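Local coordinates for protein soluble secreted antigen MPT53 (Mycobacterium tuberculosis, PDB 1LU4) that probably oxidises reduced, unfolded secreted proteins so that they form disulfide bonds, as a thioredoxin-fold disulfide oxidoreductase, at residues A[65-68]-A[69-73]; A[115-118]-A[119-122]; A[18-21]-A[22-25]. All coordinates share one frame; numbering follows the deposited sequence.

Contact 1. Residues A[65-68]-A[69-73]; sequences ADVG and AMQSF
Asp66 OD1 takes the backbone hydrogen of Ala69, with Asp66 OD1 to Ala69 N at 2.9 Å and an N-H...O angle of 144°. The donor stands above the carboxylate, 45° out of its plane. Asp66 is the N-cap of helix 67-77: its CG lies between the backbone N and the carbonyl carbon (chi1 55°), which swings the carboxylate over the first turn. The amide of Ala69, the third residue of the helix, is thus satisfied by a side chain. The carboxylate also touches the methyl of Ala69, Asp66 OD1 to Ala69 CB 3.5 Å.

The next amides have backbone acceptors. Met70 N reaches Asp66 O at 3.0 Å and Gln71 N reaches Val67 O at 2.8 Å, both nearly linear at the hydrogen. Ser72 N donates to Gly68 O. This helix is the connection in the beta-alpha-beta unit of strand 57-62, helix 67-77 and strand 82-85 of the thioredoxin-like fold, and its inner face carries Phe73, which stacks on Trp32 and touches Cys39 of helix 37-52.

Van der Waals contacts accompany the bonds. Met70, extended beyond CG, runs back alongside Ala65, where Met70 CG makes an apolar contact with Ala65 CB at 4.2 Å and Met70 CE lies 3.3 Å from Ala65 O. Gln71 crosses Val67 at a slant, with Gln71 NE2 3.8 Å from Val67 CG1; the polar partner of NE2 is Leu12 O, in a loop outside the helix, to which it donates.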
loop_
_atom_site.group_PDB
_atom_site.type_symbol
_atom_site.label_atom_id
_atom_site.label_comp_id
_atom_site.label_asym_id
_atom_site.label_seq_id
_atom_site.Cartn_x
_atom_site.Cartn_y
_atom_site.Cartn_z
ATOM N N ALA A 65 4.974 13.703 -2.875
ATOM C CA ALA A 65 5.591 13.743 -4.208
ATOM C C ALA A 65 4.563 14.237 -5.207
ATOM O O ALA A 65 3.350 14.131 -4.958
ATOM C CB ALA A 65 6.124 12.368 -4.637
ATOM N N ASP A 66 5.040 14.711 -6.363
ATOM C CA ASP A 66 4.085 15.068 -7.398
ATOM C C ASP A 66 3.552 13.814 -8.085
ATOM O O ASP A 66 4.143 12.719 -8.054
ATOM C CB ASP A 66 4.710 15.987 -8.446
ATOM C CG ASP A 66 5.951 15.355 -9.013
ATOM O OD1 ASP A 66 5.887 14.678 -10.030
ATOM O OD2 ASP A 66 7.031 15.480 -8.392
ATOM N N VAL A 67 2.381 13.986 -8.713
ATOM C CA VAL A 67 1.707 12.797 -9.251
ATOM C C VAL A 67 2.517 12.173 -10.357
ATOM O O VAL A 67 2.546 10.939 -10.480
ATOM C CB VAL A 67 0.294 13.164 -9.726
ATOM C CG1 VAL A 67 -0.438 11.875 -10.174
ATOM C CG2 VAL A 67 -0.541 13.832 -8.693
ATOM N N GLY A 68 3.188 12.934 -11.198
ATOM C CA GLY A 68 4.005 12.337 -12.226
ATOM C C GLY A 68 5.096 11.435 -11.680
ATOM O O GLY A 68 5.412 10.389 -12.264
ATOM N N ALA A 69 5.713 11.846 -10.550
ATOM C CA ALA A 69 6.768 11.037 -9.926
ATOM C C ALA A 69 6.158 9.761 -9.365
ATOM O O ALA A 69 6.772 8.669 -9.431
ATOM C CB ALA A 69 7.483 11.845 -8.835
ATOM N N MET A 70 4.982 9.888 -8.801
ATOM C CA MET A 70 4.263 8.679 -8.320
ATOM C C MET A 70 4.003 7.739 -9.452
ATOM O O MET A 70 4.222 6.528 -9.362
ATOM C CB MET A 70 2.964 9.068 -7.613
ATOM C CG MET A 70 3.163 9.892 -6.346
ATOM S SD MET A 70 1.540 10.465 -5.760
ATOM C CE MET A 70 1.988 11.208 -4.210
ATOM N N GLN A 71 3.511 8.286 -10.570
ATOM C CA GLN A 71 3.196 7.437 -11.736
ATOM C C GLN A 71 4.450 6.788 -12.308
ATOM O O GLN A 71 4.440 5.641 -12.711
ATOM C CB GLN A 71 2.547 8.303 -12.826
ATOM C CG GLN A 71 1.155 8.712 -12.388
ATOM C CD GLN A 71 0.484 9.636 -13.381
ATOM O OE1 GLN A 71 1.120 10.235 -14.275
ATOM N NE2 GLN A 71 -0.819 9.733 -13.278
ATOM N N SER A 72 5.577 7.537 -12.369
ATOM C CA SER A 72 6.797 6.903 -12.886
ATOM C C SER A 72 7.191 5.714 -12.069
ATOM O O SER A 72 7.728 4.737 -12.621
ATOM C CB SER A 72 7.921 7.950 -12.856
ATOM O OG SER A 72 7.722 8.906 -13.856
ATOM N N PHE A 73 7.033 5.802 -10.736
ATOM C CA PHE A 73 7.397 4.701 -9.855
ATOM C C PHE A 73 6.512 3.467 -10.090
ATOM O O PHE A 73 7.004 2.362 -10.243
ATOM C CB PHE A 73 7.280 5.242 -8.443
ATOM C CG PHE A 73 7.600 4.306 -7.327
ATOM C CD1 PHE A 73 6.640 3.441 -6.792
ATOM C CD2 PHE A 73 8.878 4.277 -6.733
ATOM C CE1 PHE A 73 6.953 2.652 -5.688
ATOM C CE2 PHE A 73 9.167 3.460 -5.649
ATOM C CZ PHE A 73 8.189 2.633 -5.100
#

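Contact 2. Residues A[115-118]-A[119-122]; sequences VNNP and TAAM
Asn117 and Thr119 set their side chains at about a right angle to each other, with the amide oxygen of Asn117 turned toward the threonine. Asn117 OD1 accepts from Thr119 N at 2.9 Å, and the bond is almost straight at the hydrogen, 172°. Because the donor is the backbone N two residues on, this is an Asx turn. Seen from the acceptor the bond is less regular: the N-H comes from above the amide plane, 54° out of it, and uses no lone-pair direction. Asn117 CG is anti to its own N, and this carries OD1 past Pro118 to the amide of Thr119.

Thr119 OG1 is also near this oxygen, at 3.0 Å from Asn117 OD1, but the destination of its proton is not settled. The other end of the amide is tied by water: Asn117 ND2 donates to a water at 2.7 Å, which bridges to Thr119 OG1 at 3.2 Å.

At the other end of the loop, Val115 and Met122 also cross at about a right angle. Met122 bends at its last torsion (chi3 -69°), turning CE back onto the valine, 3.6 Å from Val115 CG1. Phe103 of strand 102-106 and Leu127 of helix 124-133 also touch Met122, while its backbone N donates to Glu42 of helix 37-52.

The loop joining edge strand 112-115 to helix 124-133 thus combines dispersion at its base with polar bonds at its hydrated bend, where Asn117 OD1 probably helps to set the course of the backbone after Pro118. Ala120 N is buried without a partner, a cost the Asn117 bonds do not cover.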
loop_
_atom_site.group_PDB
_atom_site.type_symbol
_atom_site.label_atom_id
_atom_site.label_comp_id
_atom_site.label_asym_id
_atom_site.label_seq_id
_atom_site.Cartn_x
_atom_site.Cartn_y
_atom_site.Cartn_z
ATOM N N VAL A 115 3.731 -3.389 9.691
ATOM C CA VAL A 115 5.161 -3.421 9.667
ATOM C C VAL A 115 5.567 -1.986 9.281
ATOM O O VAL A 115 5.124 -1.497 8.243
ATOM C CB VAL A 115 5.713 -4.490 8.712
ATOM C CG1 VAL A 115 7.213 -4.473 8.628
ATOM C CG2 VAL A 115 5.170 -5.859 9.174
ATOM N N ASN A 116 6.365 -1.242 10.022
ATOM C CA ASN A 116 6.819 0.158 9.733
ATOM C C ASN A 116 8.244 0.266 10.212
ATOM O O ASN A 116 8.535 0.937 11.192
ATOM C CB ASN A 116 5.909 1.219 10.380
ATOM C CG ASN A 116 6.313 2.653 10.013
ATOM O OD1 ASN A 116 6.901 2.904 8.950
ATOM N ND2 ASN A 116 5.982 3.590 10.912
ATOM N N ASN A 117 9.147 -0.405 9.518
ATOM C CA ASN A 117 10.555 -0.467 9.837
ATOM C C ASN A 117 11.433 0.428 9.031
ATOM O O ASN A 117 11.554 0.230 7.814
ATOM C CB ASN A 117 10.807 -1.946 9.474
ATOM C CG ASN A 117 12.268 -2.183 9.730
ATOM O OD1 ASN A 117 13.079 -1.448 10.282
ATOM N ND2 ASN A 117 12.705 -3.390 9.399
ATOM N N PRO A 118 12.092 1.370 9.695
ATOM C CA PRO A 118 12.924 2.300 8.971
ATOM C C PRO A 118 14.296 1.754 8.579
ATOM O O PRO A 118 15.064 2.384 7.837
ATOM C CB PRO A 118 13.021 3.437 9.983
ATOM C CG PRO A 118 12.902 2.827 11.341
ATOM C CD PRO A 118 12.014 1.588 11.157
ATOM N N THR A 119 14.706 0.548 8.971
ATOM C CA THR A 119 16.110 0.212 8.783
ATOM C C THR A 119 16.384 -0.646 7.561
ATOM O O THR A 119 17.534 -0.766 7.149
ATOM C CB THR A 119 16.674 -0.480 10.054
ATOM O OG1 THR A 119 16.066 -1.752 10.188
ATOM C CG2 THR A 119 16.343 0.314 11.315
ATOM N N ALA A 120 15.354 -1.254 6.976
ATOM C CA ALA A 120 15.570 -2.223 5.943
ATOM C C ALA A 120 14.328 -2.443 5.098
ATOM O O ALA A 120 13.239 -2.244 5.590
ATOM C CB ALA A 120 16.007 -3.563 6.537
ATOM N N ALA A 121 14.513 -2.865 3.866
ATOM C CA ALA A 121 13.354 -3.253 3.033
ATOM C C ALA A 121 12.900 -4.651 3.404
ATOM O O ALA A 121 13.731 -5.534 3.631
ATOM C CB ALA A 121 13.812 -3.162 1.587
ATOM N N MET A 122 11.589 -4.837 3.397
ATOM C CA MET A 122 11.060 -6.191 3.555
ATOM C C MET A 122 11.413 -7.042 2.345
ATOM O O MET A 122 11.250 -6.602 1.216
ATOM C CB MET A 122 9.552 -6.120 3.699
ATOM C CG MET A 122 8.955 -7.490 4.090
ATOM S SD MET A 122 7.137 -7.438 4.189
ATOM C CE MET A 122 6.937 -6.433 5.618
HETATM O O HOH W 1 15.016 -4.794 9.795
#

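Contact 3. Residues A[18-21]-A[22-25]; sequences DGAS and LQGK
Ser21 and Leu22 bury the most surface here, and Ala20 follows; together they wind one turn of 3-10 helix that is held mainly by backbone bonds. Leu22 N donates to Gly19 O at 2.9 Å, and Gln23 N to Ala20 O at 3.0 Å. Both are three-residue steps, and in both the donor stands well above the carbonyl plane, by 51° at Gly19 and 59° at Ala20, consistent with the tight winding of a 3-10 turn.

Leu22 packs over the start of the turn: Leu22 CB lies 3.3 Å from Gly19 O. Its side chain touches Leu5 and, on strand 57-62, Thr57 and Val59.

Ser21 folds back on its own segment. With OG between the backbone N and the carbonyl carbon (chi1 70°), the hydroxyl is placed so that Ser21 OG donates to Asp18 O at 2.7 Å, nearly in line with that C=O. Ser21 N shares this acceptor, so Asp18 O is gripped twice by one residue. The carbonyl of Ser21 faces Lys25, whose chain bends at chi3 to bring Lys25 NZ to 3.1 Å from Ser21 O, a weak bond. Two waters reinforce it, one linking NZ to Ser21 OG and the other linking NZ to Ser21 O.

Ala20 presents its carbonyl to solvent as well as to Gln23 N: one water donates to both Ala20 O and Gln23 O. At its other end, Ala20 N donates to Asp18 OD1 at 2.9 Å, from above the carboxylate plane.

That last bond defines an Asx turn. It starts the 3-10 turn after strand 16-18, and a type II beta turn from Leu22 to Lys25, with Gly24 at positive phi, then leads the chain toward strand 27-32 of the central thioredoxin-like sheet.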
loop_
_atom_site.group_PDB
_atom_site.type_symbol
_atom_site.label_atom_id
_atom_site.label_comp_id
_atom_site.label_asym_id
_atom_site.label_seq_id
_atom_site.Cartn_x
_atom_site.Cartn_y
_atom_site.Cartn_z
ATOM N N ASP A 18 -12.975 4.098 -2.949
ATOM C CA ASP A 18 -13.619 4.077 -1.634
ATOM C C ASP A 18 -13.004 2.973 -0.805
ATOM O O ASP A 18 -13.152 1.797 -1.158
ATOM C CB ASP A 18 -15.110 3.830 -1.807
ATOM C CG ASP A 18 -15.904 3.802 -0.529
ATOM O OD1 ASP A 18 -15.296 3.996 0.551
ATOM O OD2 ASP A 18 -17.129 3.589 -0.629
ATOM N N GLY A 19 -12.297 3.341 0.242
ATOM C CA GLY A 19 -11.679 2.419 1.157
ATOM C C GLY A 19 -12.632 1.439 1.784
ATOM O O GLY A 19 -12.248 0.323 2.175
ATOM N N ALA A 20 -13.906 1.820 1.868
ATOM C CA ALA A 20 -14.868 0.920 2.503
ATOM C C ALA A 20 -14.964 -0.354 1.661
ATOM O O ALA A 20 -15.368 -1.375 2.217
ATOM C CB ALA A 20 -16.208 1.612 2.642
ATOM N N SER A 21 -14.619 -0.273 0.375
ATOM C CA SER A 21 -14.667 -1.489 -0.458
ATOM C C SER A 21 -13.696 -2.548 0.009
ATOM O O SER A 21 -13.870 -3.684 -0.413
ATOM C CB SER A 21 -14.387 -1.109 -1.927
ATOM O OG SER A 21 -13.029 -0.730 -2.120
ATOM N N LEU A 22 -12.729 -2.196 0.865
ATOM C CA LEU A 22 -11.762 -3.149 1.346
ATOM C C LEU A 22 -12.307 -3.920 2.517
ATOM O O LEU A 22 -11.731 -4.948 2.914
ATOM C CB LEU A 22 -10.462 -2.422 1.754
ATOM C CG LEU A 22 -9.733 -1.753 0.563
ATOM C CD1 LEU A 22 -8.624 -0.884 1.109
ATOM C CD2 LEU A 22 -9.212 -2.771 -0.434
ATOM N N GLN A 23 -13.378 -3.434 3.140
ATOM C CA GLN A 23 -13.860 -4.160 4.330
ATOM C C GLN A 23 -14.318 -5.561 3.962
ATOM O O GLN A 23 -14.974 -5.866 2.932
ATOM C CB GLN A 23 -14.949 -3.292 4.988
ATOM C CG GLN A 23 -14.380 -1.998 5.545
ATOM C CD GLN A 23 -15.398 -1.061 6.156
ATOM O OE1 GLN A 23 -15.114 -0.391 7.171
ATOM N NE2 GLN A 23 -16.591 -0.998 5.558
ATOM N N GLY A 24 -13.970 -6.536 4.816
ATOM C CA GLY A 24 -14.429 -7.904 4.748
ATOM C C GLY A 24 -13.655 -8.759 3.769
ATOM O O GLY A 24 -14.150 -9.844 3.442
ATOM N N LYS A 25 -12.488 -8.284 3.328
ATOM C CA LYS A 25 -11.692 -9.165 2.462
ATOM C C LYS A 25 -10.226 -8.953 2.859
ATOM O O LYS A 25 -9.809 -7.973 3.493
ATOM C CB LYS A 25 -12.034 -8.914 0.999
ATOM C CG LYS A 25 -11.722 -7.507 0.610
ATOM C CD LYS A 25 -11.786 -7.224 -0.877
ATOM C CE LYS A 25 -13.092 -6.626 -1.324
ATOM N NZ LYS A 25 -12.877 -5.777 -2.522
HETATM O O HOH W 2 -16.765 -3.917 1.670
HETATM O O HOH W 3 -11.665 -3.063 -2.978
HETATM O O HOH W 4 -15.621 -5.066 -2.090
#

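Overall arrangement
The three contacts are local and follow one another along the chain as 3, 1 and 2, with centres 22 to 25 Å apart and no atoms touching. None lies in the core: contacts 1 and 2 are at the surface, whereas contact 3 is partly buried. They hold different elements, and the chemistry follows the place. Contact 1, at the start of helix 67-77, brings an N-cap and regular helical bonds. Contact 2, a surface loop from strand 112-115 to helix 124-133, adds a water bridge and the packing of a methionine on a valine. Contact 3, the turn between strands 16-18 and 27-32, packs a leucine inward while lysine-water bridges hold its outer side. Contacts 2 and 3 sit on opposite sides of the chain's centre.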